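Local coordinates for putative gdp-fucose protein o-fucosyltransferase 1 (Caenorhabditis elegans, PDB 3ZY2) that is a putative glycosyltransferase of the GT-B clan and holds guanosine-5'-diphosphate in a pocket of the chain, at residues A4-G9 with D38-L43; Y10-P15 with Y166-F171; A215-N220 with S334-I339; S242-G247 with G330-T335. One frame throughout, in Å; residues are numbered along the deposited sequence.

Contact 1: A4-G9 with D38-L43; sequences ATDPNG and DRTLVL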
# COMPACT_ATOMS: atom_id res chain seq x y z
N ALA A 4 -5.05 34.13 -11.67
CA ALA A 4 -5.36 33.57 -10.33
C ALA A 4 -5.16 32.05 -10.32
O ALA A 4 -5.20 31.40 -11.36
CB ALA A 4 -6.79 33.93 -9.92
N THR A 5 -4.92 31.50 -9.13
CA THR A 5 -4.78 30.05 -8.97
C THR A 5 -6.13 29.43 -8.64
O THR A 5 -7.10 30.14 -8.35
CB THR A 5 -3.73 29.71 -7.89
OG1 THR A 5 -4.15 30.22 -6.62
CG2 THR A 5 -2.37 30.30 -8.24
N ASP A 6 -6.21 28.11 -8.69
CA ASP A 6 -7.44 27.39 -8.39
C ASP A 6 -7.74 27.41 -6.88
O ASP A 6 -6.99 26.82 -6.08
CB ASP A 6 -7.34 25.94 -8.92
CG ASP A 6 -8.65 25.16 -8.81
OD1 ASP A 6 -9.61 25.61 -8.12
OD2 ASP A 6 -8.73 24.07 -9.42
N PRO A 7 -8.84 28.09 -6.48
CA PRO A 7 -9.21 28.15 -5.06
C PRO A 7 -9.45 26.78 -4.43
O PRO A 7 -9.30 26.64 -3.22
CB PRO A 7 -10.52 28.95 -5.05
CG PRO A 7 -10.94 29.10 -6.47
CD PRO A 7 -9.78 28.80 -7.36
N ASN A 8 -9.83 25.80 -5.25
CA ASN A 8 -10.03 24.42 -4.77
C ASN A 8 -8.72 23.66 -4.56
O ASN A 8 -8.71 22.62 -3.91
CB ASN A 8 -10.91 23.62 -5.72
CG ASN A 8 -12.37 24.07 -5.70
OD1 ASN A 8 -13.19 23.54 -6.46
ND2 ASN A 8 -12.71 25.03 -4.84
N GLY A 9 -7.64 24.16 -5.14
CA GLY A 9 -6.34 23.52 -4.94
C GLY A 9 -5.95 22.58 -6.06
O GLY A 9 -6.58 22.55 -7.14
N ASP A 38 -12.76 17.94 -7.95
CA ASP A 38 -12.76 19.32 -8.43
C ASP A 38 -11.49 20.09 -8.05
O ASP A 38 -11.54 21.26 -7.67
CB ASP A 38 -14.04 20.07 -8.02
CG ASP A 38 -14.37 21.22 -8.96
OD1 ASP A 38 -13.80 21.28 -10.08
OD2 ASP A 38 -15.20 22.08 -8.57
N ARG A 39 -10.35 19.43 -8.21
CA ARG A 39 -9.06 20.06 -8.05
C ARG A 39 -8.36 20.02 -9.40
O ARG A 39 -8.56 19.08 -10.19
CB ARG A 39 -8.20 19.30 -7.04
CG ARG A 39 -8.55 19.62 -5.58
CD ARG A 39 -7.66 18.84 -4.64
NE ARG A 39 -7.95 19.17 -3.24
CZ ARG A 39 -7.18 19.93 -2.46
NH1 ARG A 39 -6.05 20.44 -2.91
NH2 ARG A 39 -7.54 20.15 -1.20
N THR A 40 -7.53 21.02 -9.65
CA THR A 40 -6.70 21.04 -10.86
C THR A 40 -5.61 19.98 -10.76
O THR A 40 -4.95 19.86 -9.72
CB THR A 40 -6.07 22.42 -11.06
OG1 THR A 40 -7.10 23.37 -11.29
CG2 THR A 40 -5.17 22.43 -12.30
N LEU A 41 -5.44 19.20 -11.83
CA LEU A 41 -4.40 18.17 -11.88
C LEU A 41 -3.13 18.72 -12.48
O LEU A 41 -3.14 19.24 -13.61
CB LEU A 41 -4.86 16.96 -12.69
CG LEU A 41 -3.85 15.81 -12.76
CD1 LEU A 41 -3.58 15.25 -11.35
CD2 LEU A 41 -4.34 14.72 -13.72
N VAL A 42 -2.03 18.60 -11.74
CA VAL A 42 -0.71 18.85 -12.29
C VAL A 42 -0.35 17.68 -13.20
O VAL A 42 -0.37 16.53 -12.77
CB VAL A 42 0.38 19.02 -11.19
CG1 VAL A 42 1.75 19.33 -11.82
CG2 VAL A 42 -0.05 20.10 -10.15
N LEU A 43 -0.06 17.98 -14.46
CA LEU A 43 0.21 16.92 -15.42
C LEU A 43 1.54 16.25 -15.05
O LEU A 43 2.55 16.93 -14.80
CB LEU A 43 0.20 17.49 -16.84
CG LEU A 43 -1.17 17.98 -17.31
CD1 LEU A 43 -1.02 18.91 -18.52
CD2 LEU A 43 -2.08 16.81 -17.66

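Contact 2: Y10-P15 with Y166-F171; sequences YIVFCP and YPVLAF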
# COMPACT_ATOMS: atom_id res chain seq x y z
N TYR A 10 -4.90 21.81 -5.79
CA TYR A 10 -4.21 21.00 -6.80
C TYR A 10 -3.98 19.56 -6.35
O TYR A 10 -3.97 19.25 -5.16
CB TYR A 10 -2.84 21.61 -7.14
CG TYR A 10 -2.99 22.98 -7.74
CD1 TYR A 10 -3.15 24.11 -6.92
CD2 TYR A 10 -3.02 23.15 -9.12
CE1 TYR A 10 -3.32 25.37 -7.47
CE2 TYR A 10 -3.20 24.41 -9.67
CZ TYR A 10 -3.34 25.50 -8.85
OH TYR A 10 -3.51 26.73 -9.44
N ILE A 11 -3.79 18.70 -7.34
CA ILE A 11 -3.31 17.34 -7.12
C ILE A 11 -2.04 17.17 -7.94
O ILE A 11 -2.03 17.54 -9.12
CB ILE A 11 -4.34 16.28 -7.57
CG1 ILE A 11 -5.55 16.28 -6.65
CG2 ILE A 11 -3.73 14.87 -7.63
CD1 ILE A 11 -6.79 15.69 -7.32
N VAL A 12 -1.01 16.62 -7.33
CA VAL A 12 0.24 16.28 -8.05
C VAL A 12 0.62 14.86 -7.65
O VAL A 12 0.38 14.45 -6.50
CB VAL A 12 1.39 17.31 -7.77
CG1 VAL A 12 1.77 17.37 -6.28
CG2 VAL A 12 2.61 17.00 -8.66
N PHE A 13 1.15 14.10 -8.60
CA PHE A 13 1.47 12.69 -8.32
C PHE A 13 2.60 12.20 -9.18
O PHE A 13 2.90 12.79 -10.24
CB PHE A 13 0.23 11.78 -8.50
CG PHE A 13 -0.06 11.44 -9.95
CD1 PHE A 13 -0.62 12.38 -10.80
CD2 PHE A 13 0.27 10.16 -10.44
CE1 PHE A 13 -0.85 12.07 -12.15
CE2 PHE A 13 0.04 9.84 -11.80
CZ PHE A 13 -0.52 10.79 -12.64
N CYS A 14 3.22 11.12 -8.71
CA CYS A 14 4.19 10.36 -9.48
C CYS A 14 3.53 9.14 -10.11
O CYS A 14 2.92 8.34 -9.37
CB CYS A 14 5.33 9.86 -8.60
SG CYS A 14 6.56 8.97 -9.59
N PRO A 15 3.68 8.96 -11.45
CA PRO A 15 3.27 7.70 -12.06
C PRO A 15 4.41 6.72 -11.81
O PRO A 15 5.19 6.40 -12.71
CB PRO A 15 3.13 8.04 -13.55
CG PRO A 15 4.00 9.22 -13.77
CD PRO A 15 4.32 9.87 -12.43
N TYR A 166 -4.81 22.54 2.87
CA TYR A 166 -4.28 21.54 1.92
C TYR A 166 -4.44 22.00 0.46
O TYR A 166 -5.26 21.45 -0.29
CB TYR A 166 -4.94 20.17 2.12
CG TYR A 166 -4.81 19.66 3.52
CD1 TYR A 166 -3.63 19.05 3.94
CD2 TYR A 166 -5.86 19.78 4.43
CE1 TYR A 166 -3.48 18.59 5.24
CE2 TYR A 166 -5.73 19.31 5.73
CZ TYR A 166 -4.55 18.71 6.12
OH TYR A 166 -4.42 18.26 7.42
N PRO A 167 -3.64 23.00 0.06
CA PRO A 167 -3.75 23.53 -1.30
C PRO A 167 -3.32 22.50 -2.35
O PRO A 167 -3.77 22.57 -3.49
CB PRO A 167 -2.80 24.73 -1.29
CG PRO A 167 -1.90 24.52 -0.12
CD PRO A 167 -2.70 23.78 0.88
N VAL A 168 -2.44 21.59 -1.95
CA VAL A 168 -1.89 20.59 -2.88
C VAL A 168 -1.93 19.21 -2.24
O VAL A 168 -1.31 18.97 -1.21
CB VAL A 168 -0.43 20.92 -3.32
CG1 VAL A 168 0.10 19.78 -4.25
CG2 VAL A 168 -0.34 22.28 -4.01
N LEU A 169 -2.65 18.27 -2.86
CA LEU A 169 -2.59 16.88 -2.45
C LEU A 169 -1.49 16.24 -3.27
O LEU A 169 -1.56 16.27 -4.50
CB LEU A 169 -3.92 16.16 -2.70
CG LEU A 169 -5.15 16.23 -1.79
CD1 LEU A 169 -5.18 17.41 -0.80
CD2 LEU A 169 -6.43 16.17 -2.59
N ALA A 170 -0.48 15.68 -2.62
CA ALA A 170 0.67 15.09 -3.32
C ALA A 170 0.78 13.61 -3.05
O ALA A 170 0.92 13.20 -1.91
CB ALA A 170 1.95 15.81 -2.91
N PHE A 171 0.74 12.80 -4.11
CA PHE A 171 0.72 11.34 -4.00
C PHE A 171 1.98 10.72 -4.64
O PHE A 171 2.25 10.94 -5.83
CB PHE A 171 -0.50 10.78 -4.73
CG PHE A 171 -1.83 11.28 -4.24
CD1 PHE A 171 -2.40 12.45 -4.77
CD2 PHE A 171 -2.57 10.56 -3.30
CE1 PHE A 171 -3.64 12.90 -4.35
CE2 PHE A 171 -3.80 11.00 -2.88
CZ PHE A 171 -4.34 12.17 -3.38

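Contact 3: A215-N220 with S334-I339; sequences AVHLRN and STFSHI. With GDP (guanosine-5'-diphosphate), chain C.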
# COMPACT_ATOMS: atom_id res chain seq x y z
N ALA A 215 -1.01 -2.90 -38.57
CA ALA A 215 0.04 -2.66 -37.56
C ALA A 215 -0.05 -3.72 -36.50
O ALA A 215 -1.18 -4.04 -36.05
CB ALA A 215 -0.12 -1.27 -36.93
N VAL A 216 1.10 -4.24 -36.08
CA VAL A 216 1.14 -5.30 -35.05
C VAL A 216 2.09 -4.91 -33.94
O VAL A 216 3.13 -4.30 -34.20
CB VAL A 216 1.52 -6.69 -35.63
CG1 VAL A 216 0.60 -7.06 -36.78
CG2 VAL A 216 2.98 -6.72 -36.06
N HIS A 217 1.72 -5.27 -32.72
CA HIS A 217 2.57 -5.13 -31.55
C HIS A 217 3.10 -6.48 -31.12
O HIS A 217 2.32 -7.37 -30.77
CB HIS A 217 1.81 -4.48 -30.39
CG HIS A 217 2.67 -4.26 -29.18
ND1 HIS A 217 2.23 -4.48 -27.89
CD2 HIS A 217 3.97 -3.87 -29.08
CE1 HIS A 217 3.22 -4.22 -27.05
NE2 HIS A 217 4.29 -3.86 -27.74
N LEU A 218 4.42 -6.65 -31.21
CA LEU A 218 5.08 -7.89 -30.82
C LEU A 218 5.82 -7.65 -29.51
O LEU A 218 6.91 -7.07 -29.49
CB LEU A 218 6.05 -8.37 -31.91
CG LEU A 218 5.43 -8.54 -33.31
CD1 LEU A 218 6.47 -9.13 -34.29
CD2 LEU A 218 4.13 -9.42 -33.30
N ARG A 219 5.20 -8.07 -28.42
CA ARG A 219 5.79 -7.95 -27.09
C ARG A 219 6.50 -9.28 -26.85
O ARG A 219 5.85 -10.32 -26.70
CB ARG A 219 4.68 -7.72 -26.06
CG ARG A 219 5.18 -7.43 -24.64
CD ARG A 219 5.79 -6.05 -24.46
NE ARG A 219 5.84 -5.74 -23.03
CZ ARG A 219 6.86 -6.03 -22.24
NH1 ARG A 219 7.95 -6.61 -22.72
NH2 ARG A 219 6.81 -5.72 -20.95
N ASN A 220 7.83 -9.25 -26.85
CA ASN A 220 8.57 -10.51 -26.83
C ASN A 220 9.94 -10.52 -26.17
O ASN A 220 10.70 -11.46 -26.39
CB ASN A 220 8.66 -11.14 -28.24
CG ASN A 220 9.25 -10.19 -29.28
OD1 ASN A 220 10.05 -9.31 -28.97
ND2 ASN A 220 8.83 -10.38 -30.52
N SER A 334 -0.68 -6.88 -22.81
CA SER A 334 0.18 -5.72 -22.69
C SER A 334 -0.59 -4.42 -22.49
O SER A 334 -1.47 -4.05 -23.31
CB SER A 334 1.05 -5.61 -23.93
OG SER A 334 1.76 -4.40 -23.94
N THR A 335 -0.21 -3.67 -21.46
CA THR A 335 -0.80 -2.34 -21.27
C THR A 335 -0.34 -1.33 -22.33
O THR A 335 -0.96 -0.28 -22.51
CB THR A 335 -0.54 -1.74 -19.87
OG1 THR A 335 0.87 -1.54 -19.69
CG2 THR A 335 -1.08 -2.66 -18.79
N PHE A 336 0.77 -1.65 -23.01
CA PHE A 336 1.25 -0.85 -24.12
C PHE A 336 0.29 -1.01 -25.32
O PHE A 336 -0.18 -0.02 -25.90
CB PHE A 336 2.69 -1.28 -24.41
CG PHE A 336 3.44 -0.39 -25.37
CD1 PHE A 336 4.16 0.71 -24.90
CD2 PHE A 336 3.51 -0.72 -26.73
CE1 PHE A 336 4.88 1.52 -25.80
CE2 PHE A 336 4.26 0.07 -27.63
CZ PHE A 336 4.94 1.18 -27.16
N SER A 337 -0.04 -2.26 -25.66
CA SER A 337 -1.12 -2.51 -26.63
C SER A 337 -2.42 -1.86 -26.19
O SER A 337 -3.19 -1.40 -27.04
CB SER A 337 -1.36 -4.02 -26.85
OG SER A 337 -0.51 -4.57 -27.87
N HIS A 338 -2.66 -1.79 -24.87
CA HIS A 338 -3.96 -1.29 -24.38
C HIS A 338 -4.11 0.20 -24.69
O HIS A 338 -5.21 0.67 -25.01
CB HIS A 338 -4.12 -1.58 -22.87
CG HIS A 338 -5.53 -1.52 -22.34
ND1 HIS A 338 -6.68 -1.32 -23.09
CD2 HIS A 338 -5.94 -1.69 -21.06
CE1 HIS A 338 -7.73 -1.35 -22.28
NE2 HIS A 338 -7.31 -1.56 -21.05
N ILE A 339 -3.00 0.93 -24.66
CA ILE A 339 -3.01 2.34 -25.11
C ILE A 339 -3.58 2.42 -26.53
O ILE A 339 -4.47 3.23 -26.81
CB ILE A 339 -1.58 2.94 -25.11
CG1 ILE A 339 -1.10 3.15 -23.68
CG2 ILE A 339 -1.64 4.29 -25.87
CD1 ILE A 339 0.38 3.51 -23.60
PB GDP C . 3.54 -3.86 -20.67
O1B GDP C . 3.67 -4.14 -22.12
O2B GDP C . 2.25 -3.64 -19.82
O3B GDP C . 4.95 -3.91 -19.82
O3A GDP C . 3.83 -2.24 -21.17
PA GDP C . 4.64 -1.02 -20.26
O1A GDP C . 4.45 0.01 -21.65
O2A GDP C . 4.27 -0.68 -19.03
O5' GDP C . 6.12 -2.03 -20.29
C5' GDP C . 6.30 -1.88 -21.57
C4' GDP C . 7.45 -1.54 -22.18
O4' GDP C . 8.47 -2.14 -22.86
C3' GDP C . 7.05 -0.40 -22.87
O3' GDP C . 7.00 1.25 -22.33
C2' GDP C . 8.70 0.29 -24.14
O2' GDP C . 9.51 0.90 -23.24
C1' GDP C . 8.93 -1.20 -24.29
N9 GDP C . 8.16 -1.58 -25.25
C8 GDP C . 6.76 -2.75 -25.15
N7 GDP C . 6.62 -2.54 -26.42
C5 GDP C . 7.25 -1.81 -27.26
C6 GDP C . 7.43 -1.24 -28.89
O6 GDP C . 6.61 -1.75 -29.50
N1 GDP C . 8.26 -0.56 -28.86
C2 GDP C . 9.15 -0.01 -28.19
N2 GDP C . 9.89 0.64 -28.39
N3 GDP C . 9.39 -0.22 -26.65
C4 GDP C . 8.35 -1.16 -26.31

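Contact 4: S242-G247 with G330-T335; sequences SEQCLG and GNCVST. With GDP (guanosine-5'-diphosphate), chain C.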
# COMPACT_ATOMS: atom_id res chain seq x y z
N SER A 242 -5.24 -7.66 -19.63
CA SER A 242 -5.96 -8.78 -20.25
C SER A 242 -7.49 -8.61 -20.37
O SER A 242 -8.12 -9.22 -21.23
CB SER A 242 -5.60 -10.09 -19.55
OG SER A 242 -5.98 -10.03 -18.19
N GLU A 243 -8.09 -7.78 -19.51
CA GLU A 243 -9.55 -7.53 -19.60
C GLU A 243 -9.95 -6.75 -20.86
O GLU A 243 -11.13 -6.70 -21.22
CB GLU A 243 -10.05 -6.85 -18.33
CG GLU A 243 -9.80 -7.72 -17.07
CD GLU A 243 -9.91 -6.94 -15.76
OE1 GLU A 243 -9.05 -6.07 -15.48
OE2 GLU A 243 -10.87 -7.23 -15.00
N GLN A 244 -8.97 -6.18 -21.57
CA GLN A 244 -9.27 -5.51 -22.82
C GLN A 244 -9.75 -6.46 -23.91
O GLN A 244 -10.45 -6.03 -24.84
CB GLN A 244 -8.07 -4.71 -23.32
CG GLN A 244 -6.97 -5.56 -23.95
CD GLN A 244 -5.86 -4.70 -24.51
OE1 GLN A 244 -6.10 -3.69 -25.19
NE2 GLN A 244 -4.61 -5.09 -24.21
N CYS A 245 -9.40 -7.74 -23.81
CA CYS A 245 -9.93 -8.72 -24.76
C CYS A 245 -10.85 -9.78 -24.15
O CYS A 245 -11.69 -10.34 -24.86
CB CYS A 245 -8.82 -9.40 -25.56
SG CYS A 245 -7.83 -10.61 -24.66
N LEU A 246 -10.69 -10.05 -22.86
CA LEU A 246 -11.47 -11.11 -22.19
C LEU A 246 -12.57 -10.59 -21.27
O LEU A 246 -13.28 -11.38 -20.62
CB LEU A 246 -10.55 -12.05 -21.41
CG LEU A 246 -9.61 -12.91 -22.26
CD1 LEU A 246 -8.40 -13.31 -21.42
CD2 LEU A 246 -10.32 -14.13 -22.83
N GLY A 247 -12.71 -9.26 -21.20
CA GLY A 247 -13.77 -8.63 -20.39
C GLY A 247 -13.42 -8.53 -18.93
O GLY A 247 -12.43 -9.13 -18.47
N GLY A 330 -2.94 -6.46 -31.62
CA GLY A 330 -2.12 -6.27 -30.43
C GLY A 330 -1.92 -7.50 -29.58
O GLY A 330 -2.37 -8.60 -29.95
N ASN A 331 -1.27 -7.27 -28.45
CA ASN A 331 -1.09 -8.27 -27.41
C ASN A 331 -2.06 -7.94 -26.30
O ASN A 331 -1.98 -6.87 -25.69
CB ASN A 331 0.34 -8.24 -26.91
CG ASN A 331 0.60 -9.33 -25.92
OD1 ASN A 331 -0.03 -9.35 -24.86
ND2 ASN A 331 1.47 -10.27 -26.27
N CYS A 332 -2.98 -8.86 -26.04
CA CYS A 332 -4.05 -8.59 -25.09
C CYS A 332 -3.57 -8.33 -23.67
O CYS A 332 -4.24 -7.62 -22.91
CB CYS A 332 -4.99 -9.77 -25.09
SG CYS A 332 -6.30 -9.53 -23.90
N VAL A 333 -2.44 -8.91 -23.29
CA VAL A 333 -1.95 -8.75 -21.91
C VAL A 333 -1.20 -7.42 -21.73
O VAL A 333 -1.11 -6.87 -20.64
CB VAL A 333 -1.09 -9.98 -21.47
CG1 VAL A 333 -0.55 -9.80 -20.06
CG2 VAL A 333 -1.91 -11.23 -21.59
N SER A 334 -0.68 -6.88 -22.81
CA SER A 334 0.18 -5.72 -22.69
C SER A 334 -0.59 -4.42 -22.49
O SER A 334 -1.47 -4.05 -23.31
CB SER A 334 1.05 -5.61 -23.93
OG SER A 334 1.76 -4.40 -23.94
N THR A 335 -0.21 -3.67 -21.46
CA THR A 335 -0.80 -2.34 -21.27
C THR A 335 -0.34 -1.33 -22.33
O THR A 335 -0.96 -0.28 -22.51
CB THR A 335 -0.54 -1.74 -19.87
OG1 THR A 335 0.87 -1.54 -19.69
CG2 THR A 335 -1.08 -2.66 -18.79
PB GDP C . 3.54 -3.86 -20.67
O1B GDP C . 3.67 -4.14 -22.12
O2B GDP C . 2.25 -3.64 -19.82
O3B GDP C . 4.95 -3.91 -19.82
O3A GDP C . 3.83 -2.24 -21.17
PA GDP C . 4.64 -1.02 -20.26
O1A GDP C . 4.45 0.01 -21.65
O2A GDP C . 4.27 -0.68 -19.03
O5' GDP C . 6.12 -2.03 -20.29
C5' GDP C . 6.30 -1.88 -21.57
C4' GDP C . 7.45 -1.54 -22.18
O4' GDP C . 8.47 -2.14 -22.86
C3' GDP C . 7.05 -0.40 -22.87
O3' GDP C . 7.00 1.25 -22.33
C2' GDP C . 8.70 0.29 -24.14
O2' GDP C . 9.51 0.90 -23.24
C1' GDP C . 8.93 -1.20 -24.29
N9 GDP C . 8.16 -1.58 -25.25
C8 GDP C . 6.76 -2.75 -25.15
N7 GDP C . 6.62 -2.54 -26.42
C5 GDP C . 7.25 -1.81 -27.26
C6 GDP C . 7.43 -1.24 -28.89
O6 GDP C . 6.61 -1.75 -29.50
N1 GDP C . 8.26 -0.56 -28.86
C2 GDP C . 9.15 -0.01 -28.19
N2 GDP C . 9.89 0.64 -28.39
N3 GDP C . 9.39 -0.22 -26.65
C4 GDP C . 8.35 -1.16 -26.31

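Contact 1: A4-G9 with D38-L43
Asp6 and Gly9 meet Thr40 in a polar contact that fastens the N-terminal arm to the start of strand 40-42. This strand lies beside 10-13 and closes the beta-alpha-beta unit 10-13, 20-37, 40-42 of the first Rossmann-like domain. Residues 6-9 form a type I beta turn, in which Gly9 N bonds back to Asp6 O. Asp6 OD1 also accepts from Asn8 N (2.9 Å), an Asx turn that fixes the carboxylate. CG stands anti to the backbone N (chi1 -173°), and OD2 of the carboxylate takes the Thr40 hydroxyl on its anti lone pair, with OG1 2.6 Å from OD2. Thr40 N adds a weak bond to the same oxygen at 3.3 Å, while its main acceptor is Gly9 O, 3.1 Å away. Arg73 makes salt bridges with Asp6 OD2 and Asp38 OD1, so a cation sits between two acids that face it from different segments. The extended Arg39 side chain lies over the turn, its guanidinium held by Tyr166 O through NH2 and Tyr10 O through NH1. The carbonyl oxygen of Asn8 rests above the centre of this flat group, 3.4 Å from Arg39 CZ.

Contact 2: Y10-P15 with Y166-F171
Tyr10 to Phe13 and Val168 to Phe171 run side by side as two parallel strands inside the six-stranded parallel sheet of the first Rossmann-like domain, with their directions only 16° apart. Five backbone bonds join them: the N-H groups of Tyr10, Val12 and Cys14 reach the carbonyls of Pro167, Leu169 and Phe171, and the N-H groups of Leu169 and Phe171 return to Tyr10 O and Val12 O. The shortest is Tyr10 N to Pro167 O at 2.7 Å. Between them the CA-H groups of Ile11, Phe13, Val168 and Ala170 point at the same carbonyl oxygens.

On one face lie Tyr10, Val12, Val168 and Ala170; Tyr10 touches Ile84 and Val168 touches Phe80 of helix 77-88. Val12 carries this side: with CG1 between its own backbone N and carbonyl carbon (chi1 61°), that methyl lies 3.6 Å from Val168 CG1 and 3.7 Å from Ala170 CB, bridging two residues of the neighbouring strand. The other face bears Ile11, Phe13, Leu169 and Phe171. Here Ile11 CG2 comes to the edge of the Phe171 ring, near its plane, 3.8 Å from CE1, and Ile11 CG1 passes Leu169 CD2 at 4.2 Å. The side chains of Phe13 and Phe171 meet at their CB atoms (4.0 Å), the Phe13 ring leading off toward Val30 of helix 20-37.

Polar exchange is thus confined to the main chain: five N-H groups, alternating along the strands, find carbonyls across the seam, Ile11 and Ala170 bond to the neighbouring strands 40-42 and 95-98, and hydrocarbon covers both faces, as expected for strands buried between two helical layers.

Contact 3: A215-N220 with S334-I339
His217 of strand 213-218 spans from Ser337 on the opening turn of helix 335-346 to the base of guanosine-5'-diphosphate. CB, 3.4 Å from Ser337 OG, sends CG anti to the backbone N (chi1 -178°). ND1 shares a 2.7 Å hydrogen bond with Ser337 OG, in which either could donate; Ser337 OG also bonds Asn331 N. CE1, at the ring edge, lies 3.4 Å from Ser334 OG, which sits in the ring plane. On the far side CD2 nears the guanine oxygen O6 (3.4 Å), and at the tip NE2 donates to guanine N7 (3.0 Å, 160°). Two bonds at the ring edge fix its rotation. One face is met by Phe336 CD2, 3.4 Å from NE2 and offset toward the rim; the two rings lie oblique, while the Phe336 ring faces the guanine.

The diphosphate is gripped beside it: Arg219 NE and Ser334 OG both give bonds to O1B, and Arg219 NH2 to O3B, while NH1 forms salt bridges with Asp288 and Asp221. Ser334 is also the N-cap, accepting from Ser337 N. Strand 213-218 lies between strands 282-287 and 327-330 in the second domain's parallel sheet, and helix 315-324 adds Met322 against His217 and Leu319 against Phe336.

Contact 4: S242-G247 with G330-T335
Cys245 and Cys332 are joined by a disulfide, the tight core of a contact between the short helix 243-246 and the turn that leads to helix 335-346. The SG atoms are 2.0 Å apart and the bridge has the left-handed twist, with a CB-SG-SG-CB torsion of -96°. Cys332 reaches it with SG anti to its backbone N. Close by, Ser242 O lies 3.2 Å from Cys332 SG while accepting from both Cys245 N and Leu246 N of its own segment.

Gln244 supplies the polar half of this core. Its chain, extended beyond CG, brings the amide over the turn, and NE2 gives a nearly straight bond to Cys332 O (2.9 Å, 169°). The carbonyl lies close to the amide plane, yet the donor stands well above the carbonyl plane, 52° out of it.

The turn itself is an Asx turn: Asn331 OD1 accepts from Val333 N at 2.9 Å, bending the chain between the C-terminal end of strand 327-330 and the N-terminal end of helix 335-346, where Rossmann-like folds commonly bind phosphate. Thr335 N meets the beta-phosphate there, bonded to O2B of guanosine-5'-diphosphate at 3.0 Å. Asn331 ND2 is held by Cys260 O.

Away from the core the fit is looser. Ser242 CB comes no nearer than 4.4 Å to Val333 CG2, and the Ser242 hydroxyl bonds back to Leu239 N instead. Partly exposed Glu243 points away from the turn, its OE2 taking Gly249 N. Even the disulfide has a solvent side: Cys245 is partly exposed, although Phe356 and Ile359 pack on it.

Overall arrangement
The contacts form two pairs on opposite sides of the chain's centre. Contacts 1 and 2, centres 10 Å apart, share the first domain's sheet, where Val42 N reaches Ile11 O (2.8 Å); their segments cross along the sequence. Contacts 3 and 4, centres 9 Å apart, both end on 330-339 and share Ser334 and Thr335, so the turn tied by the disulfide presents these two to the diphosphate, which Arg219 of contact 3 also binds. Centres of contacts 2 and 3 lie 30 Å apart, their nearest atoms about 11 Å. Contact 2 is outside the pocket, the Phe13 side chain about 13 Å from guanosine-5'-diphosphate, whereas the Arg219 side chain is about 4 Å from a manganese ion.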